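Local coordinates for hypothetical protein (PDB 4KH9) that is of unknown function but binds calcium ions and is built of three domains dominated by beta strands, at residues A199-P204 and G223-D228; I209-T214 and W238-D243; E56-G61 and P84-K89; V62-L67 and A71-T76. All blocks are in the same frame, centred on the assembly; numbering follows the deposited sequence.

Interaction 1 (A199-P204 and G223-D228); sequences ARLVGP and GTATLD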
# COMPACT_ATOMS: atom_id res chain seq x y z
N ALA A 199 8.50 12.66 -1.64
CA ALA A 199 7.92 11.38 -1.19
C ALA A 199 7.30 11.54 0.19
O ALA A 199 7.79 12.32 1.01
CB ALA A 199 8.99 10.28 -1.19
N ARG A 200 6.20 10.83 0.43
CA ARG A 200 5.51 10.89 1.71
C ARG A 200 4.78 9.61 1.95
O ARG A 200 4.59 8.82 1.05
CB ARG A 200 4.53 12.09 1.74
CG ARG A 200 3.40 11.96 0.69
CD ARG A 200 2.44 13.12 0.78
NE ARG A 200 1.27 12.94 -0.08
CZ ARG A 200 0.22 13.75 -0.08
NH1 ARG A 200 0.18 14.81 0.72
NH2 ARG A 200 -0.81 13.51 -0.89
N LEU A 201 4.29 9.46 3.17
CA LEU A 201 3.48 8.30 3.60
C LEU A 201 2.10 8.81 3.88
O LEU A 201 1.96 9.82 4.57
CB LEU A 201 4.11 7.64 4.85
CG LEU A 201 5.60 7.30 4.72
CD1 LEU A 201 6.16 6.74 6.06
CD2 LEU A 201 5.85 6.31 3.57
N VAL A 202 1.08 8.13 3.33
CA VAL A 202 -0.33 8.54 3.50
C VAL A 202 -1.07 7.39 4.20
O VAL A 202 -1.09 6.26 3.73
CB VAL A 202 -1.00 8.96 2.15
CG1 VAL A 202 -2.41 9.49 2.40
CG2 VAL A 202 -0.17 10.03 1.43
N GLY A 203 -1.69 7.73 5.31
CA GLY A 203 -2.45 6.80 6.13
C GLY A 203 -3.92 6.71 5.76
O GLY A 203 -4.42 7.58 5.04
N PRO A 204 -4.62 5.69 6.28
CA PRO A 204 -6.05 5.49 5.94
C PRO A 204 -6.96 6.68 6.26
O PRO A 204 -7.97 6.82 5.59
CB PRO A 204 -6.47 4.31 6.81
CG PRO A 204 -5.22 3.58 7.07
CD PRO A 204 -4.12 4.58 7.12
N GLY A 223 14.70 7.04 1.30
CA GLY A 223 13.89 7.89 2.17
C GLY A 223 13.62 7.21 3.49
O GLY A 223 13.42 6.00 3.53
N THR A 224 13.63 7.97 4.59
CA THR A 224 13.28 7.43 5.90
C THR A 224 12.26 8.31 6.59
O THR A 224 12.19 9.51 6.32
CB THR A 224 14.51 7.25 6.84
OG1 THR A 224 15.05 8.52 7.19
CG2 THR A 224 15.57 6.34 6.28
N ALA A 225 11.51 7.71 7.52
CA ALA A 225 10.57 8.34 8.43
C ALA A 225 10.27 7.39 9.57
O ALA A 225 10.34 6.17 9.39
CB ALA A 225 9.28 8.71 7.69
N THR A 226 9.87 7.94 10.72
CA THR A 226 9.42 7.20 11.90
C THR A 226 7.93 7.08 11.80
O THR A 226 7.25 8.09 11.57
CB THR A 226 9.88 7.91 13.21
OG1 THR A 226 11.28 7.91 13.21
CG2 THR A 226 9.38 7.21 14.49
N LEU A 227 7.41 5.88 12.01
CA LEU A 227 5.97 5.68 11.95
C LEU A 227 5.45 5.80 13.36
O LEU A 227 5.77 4.98 14.23
CB LEU A 227 5.62 4.33 11.29
CG LEU A 227 5.97 4.22 9.81
CD1 LEU A 227 6.13 2.79 9.42
CD2 LEU A 227 4.92 4.87 8.91
N ASP A 228 4.75 6.89 13.63
CA ASP A 228 4.33 7.13 15.00
C ASP A 228 2.88 7.56 15.07
O ASP A 228 2.48 8.24 16.02
CB ASP A 228 5.27 8.17 15.66
CG ASP A 228 5.38 9.53 14.98
OD1 ASP A 228 4.65 9.76 13.98
OD2 ASP A 228 6.20 10.35 15.45

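Interaction 2 (I209-T214 and W238-D243); sequences ISLNLT and WYLETD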
# COMPACT_ATOMS: atom_id res chain seq x y z
N ILE A 209 2.95 11.55 6.68
CA ILE A 209 4.28 11.54 7.27
C ILE A 209 5.22 11.77 6.08
O ILE A 209 5.27 10.95 5.18
CB ILE A 209 4.60 10.27 8.12
CG1 ILE A 209 3.66 10.16 9.35
CG2 ILE A 209 6.08 10.27 8.56
CD1 ILE A 209 3.66 8.79 10.05
N SER A 210 5.91 12.91 6.03
CA SER A 210 6.86 13.22 4.95
C SER A 210 8.13 12.35 5.09
O SER A 210 8.48 11.94 6.19
CB SER A 210 7.21 14.70 4.98
OG SER A 210 6.04 15.48 4.80
N LEU A 211 8.74 11.95 3.97
CA LEU A 211 9.97 11.15 4.04
C LEU A 211 11.13 12.04 3.92
O LEU A 211 11.10 12.93 3.07
CB LEU A 211 10.07 10.10 2.91
CG LEU A 211 9.36 8.80 2.92
CD1 LEU A 211 9.93 7.97 1.77
CD2 LEU A 211 9.60 8.00 4.20
N ASN A 212 12.19 11.78 4.71
CA ASN A 212 13.44 12.53 4.63
C ASN A 212 14.33 11.81 3.64
O ASN A 212 14.66 10.63 3.85
CB ASN A 212 14.05 12.62 6.03
CG ASN A 212 13.12 13.29 7.03
OD1 ASN A 212 12.77 12.72 8.07
ND2 ASN A 212 12.66 14.48 6.71
N LEU A 213 14.68 12.48 2.54
CA LEU A 213 15.40 11.85 1.44
C LEU A 213 16.90 12.13 1.41
O LEU A 213 17.38 13.20 1.80
CB LEU A 213 14.80 12.32 0.08
CG LEU A 213 13.31 12.03 -0.15
CD1 LEU A 213 12.76 12.88 -1.30
CD2 LEU A 213 13.07 10.57 -0.42
N THR A 214 17.63 11.15 0.85
CA THR A 214 19.06 11.24 0.59
C THR A 214 19.31 10.67 -0.76
O THR A 214 18.76 9.64 -1.08
CB THR A 214 19.94 10.54 1.68
OG1 THR A 214 19.52 9.18 1.80
CG2 THR A 214 19.87 11.21 3.04
N TRP A 238 -1.46 1.74 4.50
CA TRP A 238 -0.73 2.96 4.21
C TRP A 238 -0.13 2.85 2.84
O TRP A 238 0.06 1.74 2.34
CB TRP A 238 0.39 3.18 5.24
CG TRP A 238 -0.06 3.63 6.59
CD1 TRP A 238 -0.79 2.93 7.50
CD2 TRP A 238 0.27 4.88 7.21
NE1 TRP A 238 -1.03 3.70 8.61
CE2 TRP A 238 -0.37 4.91 8.46
CE3 TRP A 238 0.96 6.04 6.78
CZ2 TRP A 238 -0.28 6.01 9.33
CZ3 TRP A 238 1.05 7.13 7.64
CH2 TRP A 238 0.43 7.10 8.89
N TYR A 239 0.23 4.00 2.27
CA TYR A 239 0.91 4.08 1.00
C TYR A 239 2.07 5.03 1.06
O TYR A 239 2.02 6.08 1.71
CB TYR A 239 -0.05 4.54 -0.16
CG TYR A 239 -0.99 3.47 -0.62
CD1 TYR A 239 -2.20 3.24 0.04
CD2 TYR A 239 -0.64 2.60 -1.66
CE1 TYR A 239 -3.04 2.18 -0.33
CE2 TYR A 239 -1.48 1.56 -2.05
CZ TYR A 239 -2.67 1.34 -1.36
OH TYR A 239 -3.51 0.32 -1.73
N LEU A 240 3.12 4.62 0.40
CA LEU A 240 4.25 5.43 0.02
C LEU A 240 3.86 6.10 -1.29
O LEU A 240 3.47 5.39 -2.22
CB LEU A 240 5.54 4.60 -0.11
CG LEU A 240 6.70 5.30 -0.85
CD1 LEU A 240 7.22 6.52 -0.05
CD2 LEU A 240 7.83 4.32 -1.18
N GLU A 241 3.90 7.44 -1.35
CA GLU A 241 3.61 8.20 -2.57
C GLU A 241 4.83 8.99 -2.96
O GLU A 241 5.39 9.70 -2.12
CB GLU A 241 2.42 9.20 -2.38
CG GLU A 241 1.07 8.62 -2.01
CD GLU A 241 -0.03 9.66 -2.07
OE1 GLU A 241 0.25 10.87 -1.87
OE2 GLU A 241 -1.20 9.26 -2.29
N THR A 242 5.27 8.85 -4.18
CA THR A 242 6.44 9.61 -4.60
C THR A 242 6.20 10.20 -5.99
O THR A 242 5.48 9.62 -6.82
CB THR A 242 7.73 8.77 -4.53
OG1 THR A 242 8.83 9.55 -5.02
CG2 THR A 242 7.65 7.49 -5.30
N ASP A 243 6.87 11.33 -6.23
CA ASP A 243 6.82 12.10 -7.47
C ASP A 243 8.22 12.51 -7.83
O ASP A 243 8.96 13.03 -6.99
CB ASP A 243 5.88 13.33 -7.33
CG ASP A 243 5.28 13.86 -8.62
OD1 ASP A 243 5.56 13.28 -9.72
OD2 ASP A 243 4.51 14.85 -8.55

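Interaction 3 (E56-G61 and P84-K89); sequences EQLQRG and PELLIK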
# COMPACT_ATOMS: atom_id res chain seq x y z
N GLU A 56 -7.66 26.88 -12.42
CA GLU A 56 -6.76 28.01 -12.73
C GLU A 56 -5.55 27.53 -13.55
O GLU A 56 -5.09 28.24 -14.43
CB GLU A 56 -6.27 28.73 -11.44
CG GLU A 56 -7.33 29.52 -10.68
CD GLU A 56 -8.31 28.73 -9.84
OE1 GLU A 56 -8.14 27.50 -9.70
OE2 GLU A 56 -9.25 29.35 -9.29
N GLN A 57 -5.02 26.34 -13.25
CA GLN A 57 -3.91 25.79 -14.02
C GLN A 57 -4.39 25.38 -15.43
O GLN A 57 -3.69 25.64 -16.41
CB GLN A 57 -3.28 24.59 -13.29
CG GLN A 57 -2.53 25.01 -11.99
CD GLN A 57 -2.04 23.85 -11.17
OE1 GLN A 57 -2.73 22.86 -10.98
NE2 GLN A 57 -0.87 23.97 -10.57
N LEU A 58 -5.59 24.78 -15.53
CA LEU A 58 -6.20 24.39 -16.81
C LEU A 58 -6.40 25.57 -17.72
O LEU A 58 -6.27 25.43 -18.92
CB LEU A 58 -7.56 23.70 -16.63
CG LEU A 58 -7.63 22.20 -16.50
CD1 LEU A 58 -9.11 21.77 -16.31
CD2 LEU A 58 -7.02 21.45 -17.75
N GLN A 59 -6.77 26.74 -17.16
CA GLN A 59 -7.00 27.95 -17.93
C GLN A 59 -5.69 28.41 -18.58
O GLN A 59 -5.67 28.77 -19.75
CB GLN A 59 -7.59 29.04 -17.02
CG GLN A 59 -8.14 30.24 -17.80
CD GLN A 59 -8.49 31.42 -16.92
OE1 GLN A 59 -8.13 31.50 -15.73
NE2 GLN A 59 -9.15 32.40 -17.51
N ARG A 60 -4.58 28.36 -17.81
CA ARG A 60 -3.25 28.75 -18.29
C ARG A 60 -2.65 27.65 -19.18
O ARG A 60 -1.86 27.95 -20.08
CB ARG A 60 -2.33 29.05 -17.09
CG ARG A 60 -2.75 30.31 -16.31
CD ARG A 60 -1.93 30.48 -15.06
NE ARG A 60 -0.96 31.58 -15.16
CZ ARG A 60 -1.12 32.77 -14.59
NH1 ARG A 60 -2.20 33.03 -13.86
NH2 ARG A 60 -0.19 33.71 -14.73
N GLY A 61 -3.02 26.40 -18.92
CA GLY A 61 -2.52 25.24 -19.65
C GLY A 61 -1.60 24.42 -18.79
O GLY A 61 -0.75 24.95 -18.08
N PRO A 84 -14.47 20.99 -17.86
CA PRO A 84 -14.65 21.98 -18.93
C PRO A 84 -14.47 21.34 -20.29
O PRO A 84 -13.99 20.20 -20.36
CB PRO A 84 -13.53 22.99 -18.67
CG PRO A 84 -12.83 22.55 -17.41
CD PRO A 84 -13.16 21.14 -17.19
N GLU A 85 -14.82 22.06 -21.37
CA GLU A 85 -14.50 21.63 -22.74
C GLU A 85 -13.00 21.81 -22.87
O GLU A 85 -12.50 22.88 -22.49
CB GLU A 85 -15.27 22.43 -23.80
CG GLU A 85 -16.51 21.73 -24.33
CD GLU A 85 -17.28 22.54 -25.36
OE1 GLU A 85 -16.65 23.21 -26.21
OE2 GLU A 85 -18.53 22.48 -25.33
N LEU A 86 -12.28 20.78 -23.28
CA LEU A 86 -10.85 20.83 -23.26
C LEU A 86 -10.20 20.90 -24.63
O LEU A 86 -10.69 20.33 -25.60
CB LEU A 86 -10.30 19.59 -22.50
CG LEU A 86 -10.67 19.49 -20.98
CD1 LEU A 86 -10.38 18.10 -20.43
CD2 LEU A 86 -9.96 20.55 -20.11
N LEU A 87 -9.04 21.56 -24.66
CA LEU A 87 -8.18 21.68 -25.83
C LEU A 87 -6.83 21.05 -25.52
O LEU A 87 -6.44 20.96 -24.35
CB LEU A 87 -7.99 23.16 -26.25
CG LEU A 87 -9.25 23.98 -26.56
CD1 LEU A 87 -8.93 25.47 -26.59
CD2 LEU A 87 -9.89 23.53 -27.86
N ILE A 88 -6.11 20.66 -26.55
CA ILE A 88 -4.78 20.11 -26.37
C ILE A 88 -3.85 20.66 -27.49
O ILE A 88 -4.18 20.66 -28.68
CB ILE A 88 -4.75 18.56 -26.29
CG1 ILE A 88 -3.37 18.03 -25.81
CG2 ILE A 88 -5.28 17.89 -27.57
CD1 ILE A 88 -3.34 16.53 -25.32
N LYS A 89 -2.70 21.13 -27.06
CA LYS A 89 -1.66 21.63 -27.93
C LYS A 89 -0.63 20.51 -28.06
O LYS A 89 -0.13 20.01 -27.06
CB LYS A 89 -1.10 22.93 -27.36
CG LYS A 89 -0.38 23.81 -28.38
CD LYS A 89 0.04 25.11 -27.71
CE LYS A 89 0.54 26.13 -28.71
NZ LYS A 89 0.95 27.40 -28.05

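Interaction 4 (V62-L67 and A71-T76); sequences VIISTL and AVVRIT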
# COMPACT_ATOMS: atom_id res chain seq x y z
N VAL A 62 -1.81 23.12 -18.81
CA VAL A 62 -1.09 22.13 -18.02
C VAL A 62 -0.22 21.27 -18.95
O VAL A 62 -0.72 20.77 -19.96
CB VAL A 62 -2.13 21.28 -17.21
CG1 VAL A 62 -1.55 19.97 -16.70
CG2 VAL A 62 -2.69 22.11 -16.04
N ILE A 63 1.04 21.04 -18.57
CA ILE A 63 1.94 20.23 -19.37
C ILE A 63 1.64 18.75 -19.17
O ILE A 63 1.65 18.27 -18.04
CB ILE A 63 3.43 20.54 -19.04
CG1 ILE A 63 3.80 21.98 -19.51
CG2 ILE A 63 4.39 19.45 -19.64
CD1 ILE A 63 5.01 22.59 -18.82
N ILE A 64 1.39 18.05 -20.29
CA ILE A 64 1.25 16.60 -20.34
C ILE A 64 2.53 16.13 -21.03
O ILE A 64 2.71 16.43 -22.21
CB ILE A 64 -0.06 16.12 -21.03
CG1 ILE A 64 -1.31 16.61 -20.26
CG2 ILE A 64 -0.05 14.59 -21.21
CD1 ILE A 64 -2.63 16.31 -20.95
N SER A 65 3.45 15.48 -20.29
CA SER A 65 4.74 15.07 -20.84
C SER A 65 4.76 13.57 -21.10
O SER A 65 4.41 12.77 -20.23
CB SER A 65 5.88 15.47 -19.90
OG SER A 65 5.74 14.83 -18.64
N THR A 66 5.09 13.19 -22.33
CA THR A 66 5.15 11.81 -22.74
C THR A 66 6.52 11.56 -23.36
O THR A 66 7.12 12.47 -23.91
CB THR A 66 3.97 11.46 -23.70
OG1 THR A 66 4.17 12.10 -24.95
CG2 THR A 66 2.58 11.81 -23.11
N LEU A 67 6.99 10.31 -23.29
CA LEU A 67 8.28 9.89 -23.82
C LEU A 67 8.12 8.90 -24.99
O LEU A 67 9.10 8.59 -25.69
CB LEU A 67 9.13 9.26 -22.70
CG LEU A 67 9.44 10.18 -21.51
CD1 LEU A 67 10.15 9.40 -20.41
CD2 LEU A 67 10.25 11.43 -21.96
N ALA A 71 0.46 7.49 -25.49
CA ALA A 71 0.22 7.57 -24.06
C ALA A 71 -1.27 7.65 -23.78
O ALA A 71 -2.04 8.14 -24.62
CB ALA A 71 0.93 8.78 -23.46
N VAL A 72 -1.69 7.16 -22.61
CA VAL A 72 -3.11 7.18 -22.23
C VAL A 72 -3.30 8.26 -21.14
O VAL A 72 -2.54 8.31 -20.19
CB VAL A 72 -3.57 5.78 -21.78
CG1 VAL A 72 -5.03 5.80 -21.35
CG2 VAL A 72 -3.35 4.73 -22.91
N VAL A 73 -4.26 9.15 -21.35
CA VAL A 73 -4.52 10.30 -20.46
C VAL A 73 -5.96 10.22 -19.90
O VAL A 73 -6.91 9.98 -20.65
CB VAL A 73 -4.27 11.64 -21.20
CG1 VAL A 73 -4.53 12.85 -20.30
CG2 VAL A 73 -2.84 11.69 -21.76
N ARG A 74 -6.08 10.43 -18.57
CA ARG A 74 -7.36 10.43 -17.88
C ARG A 74 -7.51 11.71 -17.05
O ARG A 74 -6.63 12.05 -16.27
CB ARG A 74 -7.51 9.18 -17.00
CG ARG A 74 -8.88 9.06 -16.31
CD ARG A 74 -9.11 7.75 -15.61
NE ARG A 74 -8.13 7.46 -14.56
CZ ARG A 74 -7.16 6.55 -14.66
NH1 ARG A 74 -7.00 5.86 -15.78
NH2 ARG A 74 -6.33 6.35 -13.64
N ILE A 75 -8.64 12.40 -17.21
CA ILE A 75 -8.95 13.63 -16.47
C ILE A 75 -10.29 13.42 -15.75
O ILE A 75 -11.30 13.22 -16.43
CB ILE A 75 -8.98 14.84 -17.43
CG1 ILE A 75 -7.66 14.97 -18.22
CG2 ILE A 75 -9.39 16.15 -16.71
CD1 ILE A 75 -7.91 15.19 -19.75
N THR A 76 -10.29 13.43 -14.41
CA THR A 76 -11.51 13.24 -13.61
C THR A 76 -11.66 14.41 -12.64
O THR A 76 -10.67 14.86 -12.06
CB THR A 76 -11.51 11.88 -12.85
OG1 THR A 76 -10.48 11.88 -11.87
CG2 THR A 76 -11.33 10.68 -13.78
O HOH W 1 2.41 10.15 -26.55

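Interaction 1 (A199-P204 and G223-D228)
Leu201 CD1 is the one atom of 199-204 that meets 223-228, and it meets two residues there. It lies 3.6 Å from Leu227 CD2, with the two leucine side chains crossing at about a right angle, and 4.0 Å from Ala225 CB. Leu201 holds CG beside its backbone N and anti to its carbonyl carbon (chi1 -51°), which helps bring the CD1 methyl to both partners. Leu227 starts less directly, its CB leaving its CA across the line of the contact, and the CD2 branch makes the approach. The two strands are not neighbours. Strand 208-217 runs between 196-202 and 220-226 in a large mixed sheet that carries the strands of the central domain, assigned to the E-set clan of immunoglobulin-like folds, and bonds by its backbone to both. The CA atoms of Leu201 and Ala225 are 8.6 Å apart, and the side chains close over the strand between them, consistent with a sheet that curls toward this side. This inner side is buried and lined mainly by apolar groups: Phe261 touches both leucines, Leu240 adds to Leu201, and Ile209 and Leu211 pack on Ala225. The outer side is looser and polar. Arg200, Thr224 and Thr226 turn their CB atoms away from the contact, Arg200 and Thr226 being exposed, and Arg200 NE forms a salt bridge to Glu241 OE1 of strand 238-248.

Interaction 2 (I209-T214 and W238-D243)
In the large sheet of the central domain, strand 196-202 lies between 208-217 and 238-248, and the side chains of these two flanking strands meet over it at two points. At the first, Ile209 CD1 rests against the six-membered end of the Trp238 indole, 3.8 Å from Trp238 CH2 and 3.9 Å from Trp238 CZ3. The methyl comes in obliquely to the ring, and the isoleucine and tryptophan side chains cross at about a right angle. Trp238 is held on other sides as well: NE1 is hydrogen-bonded to Asp233 OD2, and Phe261 and Tyr263 of strand 251-264 meet the ring, their planes turned about 30° and 65° from it. The buried indole N-H thus has an acceptor. The second point is a single pair of methyls, Leu211 CD1 and Leu240 CD1, 3.6 Å apart on side chains that again cross nearly perpendicularly. Leu240 sets CG anti to its backbone N (chi1 165°), and this helps bring CD1 over to Leu211 although its CB does not head straight for the other strand. Ala181 of strand 178-186 touches both leucines. No hydrogen bond joins the two segments; their link is entirely between apolar groups. Side chains meeting over an intervening strand on the buried face of a sheet suit the immunoglobulin-like core expected of an E-set domain.

Interaction 3 (E56-G61 and P84-K89)
Helix residue Leu58 and strand residue Leu86 form the closest pair of CA atoms between the segments, at 8.7 Å, so the last turn of helix 55-60 stands off strand 86-89 by the length of its side chains. Leu58 fills the interval with both methyls. CD2 lies 3.9 Å from Leu86 CD2, while CD1 sits 4.0 Å from Pro84 CG and 4.1 Å from Leu86 CD2, so the forked end of Leu58 straddles the single Leu86 methyl. The two leucines cross at about a right angle, and the proline ring is met more slantwise. With chi1 at -91°, Leu58 is turned off a staggered rotamer, possibly a small cost of packing against both partners. Leu86 places CG anti to its carbonyl carbon (chi1 -64°), from where CD2 can reach the helix. Gly61 then ends the helix: its phi is positive (110°), and its N still hydrogen-bonds Gln57 O at 2.7 Å. Around the buried trio, Leu138 of strand 135-140 lies against Leu58, and Tyr151 of strand 150-156 touches both Leu58 and Pro84. These two strands belong to different sheets of the N-terminal domain. Helix 55-60 itself leads from strand 48-54 of one sheet to strand 62-65 of the other, so the arrangement is that of a short helix connecting two sheets, with Leu58 set into the core of a sandwich-like domain.

Interaction 4 (V62-L67 and A71-T76)
Thr66 OG1 has two polar partners: Gly134 N hydrogen-bonds it, and a water lies 3.1 Å from it. The same water accepts a weak bond from Ala71 N at 3.5 Å, forming a loose bridge from one segment to the other. On the same threonine, CG2 is anti to the carbonyl carbon and OG1 lies between the backbone N and that carbon (chi1 70°), a setting that puts the methyl against Ala71 while the hydroxyl keeps its polar partners. Thr66 CG2 and Ala71 CB are 3.5 Å apart, tighter than usual for two carbons. Further along the strands, Ile64 and Val73 reach toward each other tip to tip with two pairs of methyls: Ile64 CD1 is 4.0 Å from Val73 CG1, and Ile64 CG2 is 4.1 Å from Val73 CG2. Strands 62-65 and 72-77 belong to different sheets of the N-terminal domain, and the short loop between them makes a beta arch, with the facing side chains inside it. Leu138 and Val155, one from each sheet, also touch Ile64. No direct hydrogen bond joins the two segments, which implies that, apart from the water bridge, their side-chain contact rests on buried apolar packing.

Along the chain, interaction 4 (62-67 with 71-76) is nested inside the loop closed by interaction 3 (56-61 with 84-89), their centres 12 Å apart in the N-terminal domain. They touch through Leu86 and Ile75 and share the sheet holding strands 62-65 and 86-89. Interactions 1 and 2 follow in the central domain, with centres 6 Å apart. Their segments alternate in sequence, and all four lie on successive strands of one sheet, in the order 220-226, 208-217, 196-202, 238-248. The two pairs do not touch each other, the nearest atoms of interactions 2 and 4 being about 9 Å apart, although 62-67 also meets strand 251-264; each pair is buried within its own domain.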